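PDB 5MYP: aldehyde dehydrogenase from Trypanosoma brucei, which probably oxidises aldehydes to carboxylic acids with NAD+ as the electron acceptor. Local coordinates for residues Glu71-Val74 with Met75-Pro79. Residues are numbered along the deposited sequence; the frame is centred on the assembly and turned at random.
Sequences ETVV and MEILP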
loop_
_atom_site.group_PDB
_atom_site.type_symbol
_atom_site.label_atom_id
_atom_site.label_comp_id
_atom_site.label_asym_id
_atom_site.label_seq_id
_atom_site.Cartn_x
_atom_site.Cartn_y
_atom_site.Cartn_z
ATOM N N GLU A 71 -7.918 -3.416 32.990
ATOM C CA GLU A 71 -7.894 -3.997 31.640
ATOM C C GLU A 71 -7.708 -2.895 30.591
ATOM O O GLU A 71 -6.909 -3.041 29.668
ATOM C CB GLU A 71 -9.170 -4.795 31.354
ATOM C CG GLU A 71 -9.042 -5.750 30.173
ATOM C CD GLU A 71 -10.235 -6.683 30.023
ATOM O OE1 GLU A 71 -10.627 -7.325 31.021
ATOM O OE2 GLU A 71 -10.779 -6.786 28.905
ATOM N N THR A 72 -8.438 -1.795 30.756
ATOM C CA THR A 72 -8.317 -0.633 29.869
ATOM C C THR A 72 -6.935 0.019 29.945
ATOM O O THR A 72 -6.402 0.456 28.921
ATOM C CB THR A 72 -9.410 0.412 30.178
ATOM O OG1 THR A 72 -10.695 -0.194 30.009
ATOM C CG2 THR A 72 -9.303 1.630 29.252
ATOM N N VAL A 73 -6.359 0.079 31.144
ATOM C CA VAL A 73 -4.997 0.601 31.314
ATOM C C VAL A 73 -3.980 -0.246 30.536
ATOM O O VAL A 73 -3.145 0.297 29.809
ATOM C CB VAL A 73 -4.610 0.720 32.814
ATOM C CG1 VAL A 73 -3.118 0.977 32.997
ATOM C CG2 VAL A 73 -5.418 1.829 33.480
ATOM N N VAL A 74 -4.070 -1.565 30.684
ATOM C CA VAL A 74 -3.162 -2.504 30.012
ATOM C C VAL A 74 -3.350 -2.488 28.486
ATOM O O VAL A 74 -2.367 -2.482 27.746
ATOM C CB VAL A 74 -3.337 -3.947 30.568
ATOM C CG1 VAL A 74 -2.607 -4.988 29.719
ATOM C CG2 VAL A 74 -2.851 -4.021 32.009
ATOM N N MET A 75 -4.601 -2.469 28.031
ATOM C CA MET A 75 -4.919 -2.642 26.607
ATOM C C MET A 75 -4.949 -1.348 25.787
ATOM O O MET A 75 -4.713 -1.394 24.579
ATOM C CB MET A 75 -6.261 -3.373 26.447
ATOM C CG MET A 75 -6.306 -4.775 27.049
ATOM S SD MET A 75 -5.089 -5.929 26.387
ATOM C CE MET A 75 -5.583 -6.017 24.670
ATOM N N GLU A 76 -5.242 -0.211 26.424
ATOM C CA GLU A 76 -5.418 1.059 25.703
ATOM C C GLU A 76 -4.517 2.195 26.190
ATOM O O GLU A 76 -3.790 2.775 25.386
ATOM C CB GLU A 76 -6.886 1.491 25.726
ATOM C CG GLU A 76 -7.817 0.490 25.054
ATOM C CD GLU A 76 -9.180 1.067 24.708
ATOM O OE1 GLU A 76 -9.274 1.892 23.773
ATOM O OE2 GLU A 76 -10.151 0.685 25.382
ATOM N N ILE A 77 -4.540 2.492 27.491
ATOM C CA ILE A 77 -3.859 3.679 28.023
ATOM C C ILE A 77 -2.339 3.558 27.897
ATOM O O ILE A 77 -1.695 4.446 27.343
ATOM C CB ILE A 77 -4.233 3.965 29.503
ATOM C CG1 ILE A 77 -5.754 4.157 29.678
ATOM C CG2 ILE A 77 -3.473 5.183 30.034
ATOM C CD1 ILE A 77 -6.356 5.323 28.914
ATOM N N LEU A 78 -1.777 2.464 28.402
ATOM C CA LEU A 78 -0.323 2.257 28.358
ATOM C C LEU A 78 0.249 2.135 26.933
ATOM O O LEU A 78 1.277 2.743 26.649
ATOM C CB LEU A 78 0.107 1.061 29.231
ATOM C CG LEU A 78 -0.013 1.231 30.751
ATOM C CD1 LEU A 78 0.330 -0.080 31.447
ATOM C CD2 LEU A 78 0.860 2.365 31.272
ATOM N N PRO A 79 -0.404 1.358 26.039
ATOM C CA PRO A 79 0.039 1.346 24.632
ATOM C C PRO A 79 0.011 2.711 23.940
ATOM O O PRO A 79 0.914 3.014 23.165
ATOM C CB PRO A 79 -0.947 0.383 23.965
ATOM C CG PRO A 79 -1.305 -0.564 25.045
ATOM C CD PRO A 79 -1.355 0.264 26.305
#
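Thr72 O takes two backbone N-H groups at once, from Glu76 N at 2.8 Å and from Ile77 N at 3.1 Å. The Ile77 donor lies in the carbonyl plane, whereas that of Glu76 is tilted 32° from it. Before this fork the helix is ordinary, Met75 N bonding Glu71 O at 2.9 Å; beyond it Leu78 N skips one residue further back, to Val73 O at 2.9 Å, in a nearly straight bond (168°). The wider spacing is a pi-type turn within helix 69-95, and it runs into a kink at Pro79, whose nitrogen has no hydrogen to give: Val74 O meets ring carbon Pro79 CD at 3.3 Å instead. One side-chain pair follows the i to i+5 step: Val73 CG1 packs obliquely against Leu78 CG at 3.8 Å. Val73 CG1 stands anti to the backbone N (chi1 168°), on the carbonyl side facing that leucine, and Leu488 and Leu489 of the second subunit cover this surface. Both glutamate carboxylates are buried but satisfied: Glu76 OE1 receives Leu131 N and Leu132 N while OE2 pairs with Arg67; Glu71 OE2 accepts from Asn254 N of its own chain, and Glu71 OE1 is hydrogen-bonded to Tyr477 OH of the second subunit.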